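Local structure of cephalosporin hydroxylase CMCI (Streptomyces clavuligerus, 2BM8) at residues R81-Y91 against M106-D116. The protein probably takes part in cephamycin biosynthesis, in the hydroxylation and methylation that give the cephalosporin nucleus its 7-methoxy group, and has a Rossmann-like methyltransferase fold. The protein carries 3 engineered substitutions. Numbering follows the deposited sequence.
Sequences RPRTIVELGVY and MGIDCQVIGID
Asp116 turns CG anti to its own backbone N (chi1 -151°), which carries OD2 to the backbone N of Val90. Val90 has CG1 anti to N (chi1 173°), which leaves CG2 anti to the carbonyl carbon; that CG2 methyl lies 3.5 Å from Gly114 C. The two strands, 84-88 and 111-116, are the parallel pair of a beta-alpha-beta unit whose crossover is helix 94-106. They belong to the central sheet of a Rossmann-like methyltransferase fold. The strand axes come within 4.7 Å of each other. Six backbone bonds join them, from Gln111 N to Arg83 O through to Gly89 N to Ile115 O. Val86 and Ile115 meet on one face of the sheet, CG1 to CD1 at 4.1 Å. Ile85 points to the other face, and its CD1 touches Cys110 SG, just before strand 111-116. Glu87 starts from that face too, but its carboxylate leads away to Lys65 and Asn160. No side chain stands at Gly114, where a beta carbon would run into Val90 CG2. At the start of the pair, Arg83 NH1 and Asp109 OD2 form a salt bridge of 3.2 Å. The oxygen lies well out of the guanidinium plane, so charge alone holds it. Ile108 CG1 lies over one face of the Arg81 guanidinium, toward its rim. An alanine in place of Asp116 takes away the carboxylate that accepts the amides of Val90 and Asp118, and the turn after strand 84-88 would probably be less firmly fixed. Asp116 OD2 receives Val90 N on its anti lone pair at 2.9 Å, with an N-H...O angle of 166°.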
loop_
_atom_site.group_PDB
_atom_site.type_symbol
_atom_site.label_atom_id
_atom_site.label_comp_id
_atom_site.label_asym_id
_atom_site.label_seq_id
_atom_site.Cartn_x
_atom_site.Cartn_y
_atom_site.Cartn_z
ATOM N N ARG B 81 -36.793 10.444 6.932
ATOM C CA ARG B 81 -38.097 9.781 6.933
ATOM C C ARG B 81 -38.857 10.119 5.652
ATOM O O ARG B 81 -39.903 10.755 5.693
ATOM C CB ARG B 81 -38.907 10.148 8.190
ATOM C CG ARG B 81 -38.206 9.741 9.484
ATOM C CD ARG B 81 -38.953 10.104 10.754
ATOM N NE ARG B 81 -40.247 9.438 10.836
ATOM C CZ ARG B 81 -40.428 8.149 11.098
ATOM N NH1 ARG B 81 -39.403 7.338 11.319
ATOM N NH2 ARG B 81 -41.655 7.661 11.147
ATOM N N PRO B 82 -38.323 9.690 4.515
ATOM C CA PRO B 82 -38.938 9.987 3.224
ATOM C C PRO B 82 -40.274 9.286 3.037
ATOM O O PRO B 82 -40.383 8.112 3.358
ATOM C CB PRO B 82 -37.919 9.445 2.210
ATOM C CG PRO B 82 -37.179 8.388 2.938
ATOM C CD PRO B 82 -37.104 8.881 4.362
ATOM N N ARG B 83 -41.267 10.018 2.544
ATOM C CA ARG B 83 -42.518 9.426 2.078
ATOM C C ARG B 83 -42.401 8.755 0.689
ATOM O O ARG B 83 -43.239 7.930 0.333
ATOM C CB ARG B 83 -43.629 10.490 2.061
ATOM C CG ARG B 83 -44.165 10.875 3.453
ATOM C CD ARG B 83 -45.421 10.110 3.878
ATOM N NE ARG B 83 -46.634 10.919 3.694
ATOM C CZ ARG B 83 -47.735 10.539 3.043
ATOM N NH1 ARG B 83 -47.844 9.335 2.490
ATOM N NH2 ARG B 83 -48.757 11.381 2.952
ATOM N N THR B 84 -41.373 9.096 -0.090
ATOM C CA THR B 84 -41.219 8.549 -1.437
ATOM C C THR B 84 -39.749 8.317 -1.781
ATOM O O THR B 84 -38.942 9.220 -1.670
ATOM C CB THR B 84 -41.830 9.499 -2.505
ATOM O OG1 THR B 84 -43.162 9.891 -2.147
ATOM C CG2 THR B 84 -41.997 8.776 -3.846
ATOM N N ILE B 85 -39.410 7.108 -2.205
ATOM C CA ILE B 85 -38.096 6.839 -2.761
ATOM C C ILE B 85 -38.229 6.372 -4.205
ATOM O O ILE B 85 -38.929 5.409 -4.475
ATOM C CB ILE B 85 -37.383 5.791 -1.918
ATOM C CG1 ILE B 85 -37.071 6.376 -0.536
ATOM C CG2 ILE B 85 -36.102 5.328 -2.609
ATOM C CD1 ILE B 85 -36.687 5.340 0.470
ATOM N N VAL B 86 -37.556 7.076 -5.114
ATOM C CA VAL B 86 -37.551 6.781 -6.541
ATOM C C VAL B 86 -36.197 6.226 -7.002
ATOM O O VAL B 86 -35.163 6.837 -6.755
ATOM C CB VAL B 86 -37.800 8.054 -7.350
ATOM C CG1 VAL B 86 -37.812 7.745 -8.839
ATOM C CG2 VAL B 86 -39.112 8.732 -6.935
ATOM N N GLU B 87 -36.218 5.078 -7.681
ATOM C CA GLU B 87 -35.033 4.503 -8.321
ATOM C C GLU B 87 -35.184 4.604 -9.820
ATOM O O GLU B 87 -36.073 3.988 -10.369
ATOM C CB GLU B 87 -34.895 3.016 -7.976
ATOM C CG GLU B 87 -34.016 2.732 -6.775
ATOM C CD GLU B 87 -32.538 2.853 -7.086
ATOM O OE1 GLU B 87 -32.194 3.443 -8.136
ATOM O OE2 GLU B 87 -31.726 2.341 -6.281
ATOM N N LEU B 88 -34.325 5.379 -10.469
ATOM C CA LEU B 88 -34.173 5.376 -11.932
ATOM C C LEU B 88 -33.095 4.335 -12.235
ATOM O O LEU B 88 -31.955 4.501 -11.810
ATOM C CB LEU B 88 -33.711 6.758 -12.414
ATOM C CG LEU B 88 -34.132 7.364 -13.758
ATOM C CD1 LEU B 88 -33.080 8.357 -14.189
ATOM C CD2 LEU B 88 -34.404 6.344 -14.885
ATOM N N GLY B 89 -33.452 3.269 -12.954
ATOM C CA GLY B 89 -32.600 2.099 -13.105
ATOM C C GLY B 89 -32.951 1.034 -12.076
ATOM O O GLY B 89 -32.624 1.187 -10.908
ATOM N N VAL B 90 -33.596 -0.054 -12.505
ATOM C CA VAL B 90 -34.136 -1.054 -11.586
ATOM C C VAL B 90 -33.355 -2.375 -11.557
ATOM O O VAL B 90 -33.058 -2.891 -10.460
ATOM C CB VAL B 90 -35.609 -1.352 -11.924
ATOM C CG1 VAL B 90 -36.148 -2.517 -11.101
ATOM C CG2 VAL B 90 -36.455 -0.126 -11.705
ATOM N N TYR B 91 -33.050 -2.923 -12.741
ATOM C CA TYR B 91 -32.428 -4.264 -12.887
ATOM C C TYR B 91 -33.272 -5.392 -12.238
ATOM O O TYR B 91 -34.370 -5.659 -12.697
ATOM C CB TYR B 91 -30.965 -4.259 -12.399
ATOM C CG TYR B 91 -30.175 -5.544 -12.696
ATOM C CD1 TYR B 91 -30.101 -6.075 -13.980
ATOM C CD2 TYR B 91 -29.523 -6.231 -11.675
ATOM C CE1 TYR B 91 -29.391 -7.261 -14.235
ATOM C CE2 TYR B 91 -28.807 -7.408 -11.918
ATOM C CZ TYR B 91 -28.741 -7.917 -13.192
ATOM O OH TYR B 91 -28.016 -9.074 -13.414
ATOM N N MET B 106 -38.874 0.686 10.052
ATOM C CA MET B 106 -38.741 2.013 10.661
ATOM C C MET B 106 -40.067 2.698 11.015
ATOM O O MET B 106 -40.066 3.657 11.781
ATOM C CB MET B 106 -37.957 2.946 9.732
ATOM C CG MET B 106 -36.489 2.606 9.657
ATOM S SD MET B 106 -35.573 3.637 8.530
ATOM C CE MET B 106 -33.928 3.094 8.865
ATOM N N GLY B 107 -41.179 2.235 10.452
ATOM C CA GLY B 107 -42.476 2.853 10.693
ATOM C C GLY B 107 -42.724 4.102 9.862
ATOM O O GLY B 107 -43.535 4.950 10.234
ATOM N N ILE B 108 -42.022 4.208 8.741
ATOM C CA ILE B 108 -42.171 5.309 7.799
ATOM C C ILE B 108 -43.150 4.913 6.696
ATOM O O ILE B 108 -42.948 3.897 6.033
ATOM C CB ILE B 108 -40.810 5.623 7.142
ATOM C CG1 ILE B 108 -39.733 5.909 8.200
ATOM C CG2 ILE B 108 -40.935 6.803 6.191
ATOM C CD1 ILE B 108 -38.324 5.669 7.701
ATOM N N ASP B 109 -44.191 5.714 6.490
ATOM C CA ASP B 109 -45.127 5.521 5.373
ATOM C C ASP B 109 -44.451 5.894 4.049
ATOM O O ASP B 109 -44.538 7.029 3.618
ATOM C CB ASP B 109 -46.383 6.394 5.583
ATOM C CG ASP B 109 -47.424 6.222 4.475
ATOM O OD1 ASP B 109 -47.182 5.404 3.552
ATOM O OD2 ASP B 109 -48.511 6.868 4.449
ATOM N N CYS B 110 -43.794 4.940 3.399
ATOM C CA CYS B 110 -42.999 5.249 2.214
ATOM C C CYS B 110 -43.431 4.397 1.029
ATOM O O CYS B 110 -43.529 3.168 1.133
ATOM C CB CYS B 110 -41.496 5.064 2.497
ATOM S SG CYS B 110 -40.352 5.617 1.198
ATOM N N GLN B 111 -43.683 5.080 -0.088
ATOM C CA GLN B 111 -43.912 4.468 -1.392
ATOM C C GLN B 111 -42.606 4.430 -2.179
ATOM O O GLN B 111 -41.983 5.464 -2.379
ATOM C CB GLN B 111 -44.922 5.314 -2.175
ATOM C CG GLN B 111 -46.303 5.302 -1.589
ATOM C CD GLN B 111 -46.859 3.908 -1.555
ATOM O OE1 GLN B 111 -46.514 3.088 -2.393
ATOM N NE2 GLN B 111 -47.691 3.624 -0.580
ATOM N N VAL B 112 -42.197 3.238 -2.613
ATOM C CA VAL B 112 -40.972 3.054 -3.382
ATOM C C VAL B 112 -41.369 2.914 -4.832
ATOM O O VAL B 112 -42.310 2.200 -5.134
ATOM C CB VAL B 112 -40.204 1.792 -2.931
ATOM C CG1 VAL B 112 -38.907 1.629 -3.697
ATOM C CG2 VAL B 112 -39.912 1.857 -1.443
ATOM N N ILE B 113 -40.664 3.608 -5.717
ATOM C CA ILE B 113 -40.948 3.591 -7.148
ATOM C C ILE B 113 -39.680 3.250 -7.951
ATOM O O ILE B 113 -38.630 3.849 -7.747
ATOM C CB ILE B 113 -41.539 4.964 -7.604
ATOM C CG1 ILE B 113 -42.971 5.134 -7.077
ATOM C CG2 ILE B 113 -41.552 5.077 -9.135
ATOM C CD1 ILE B 113 -43.464 6.551 -7.071
ATOM N N GLY B 114 -39.795 2.291 -8.864
ATOM C CA GLY B 114 -38.705 1.916 -9.739
ATOM C C GLY B 114 -39.077 2.173 -11.177
ATOM O O GLY B 114 -40.102 1.682 -11.645
ATOM N N ILE B 115 -38.237 2.934 -11.871
ATOM C CA ILE B 115 -38.426 3.301 -13.268
ATOM C C ILE B 115 -37.313 2.661 -14.082
ATOM O O ILE B 115 -36.154 2.843 -13.742
ATOM C CB ILE B 115 -38.314 4.833 -13.434
ATOM C CG1 ILE B 115 -39.189 5.559 -12.424
ATOM C CG2 ILE B 115 -38.681 5.263 -14.838
ATOM C CD1 ILE B 115 -39.203 7.081 -12.607
ATOM N N ASP B 116 -37.645 1.936 -15.152
ATOM C CA ASP B 116 -36.625 1.463 -16.104
ATOM C C ASP B 116 -37.174 1.317 -17.519
ATOM O O ASP B 116 -38.370 1.104 -17.720
ATOM C CB ASP B 116 -35.979 0.124 -15.655
ATOM C CG ASP B 116 -34.513 -0.034 -16.147
ATOM O OD1 ASP B 116 -34.258 -0.015 -17.378
ATOM O OD2 ASP B 116 -33.540 -0.194 -15.373
#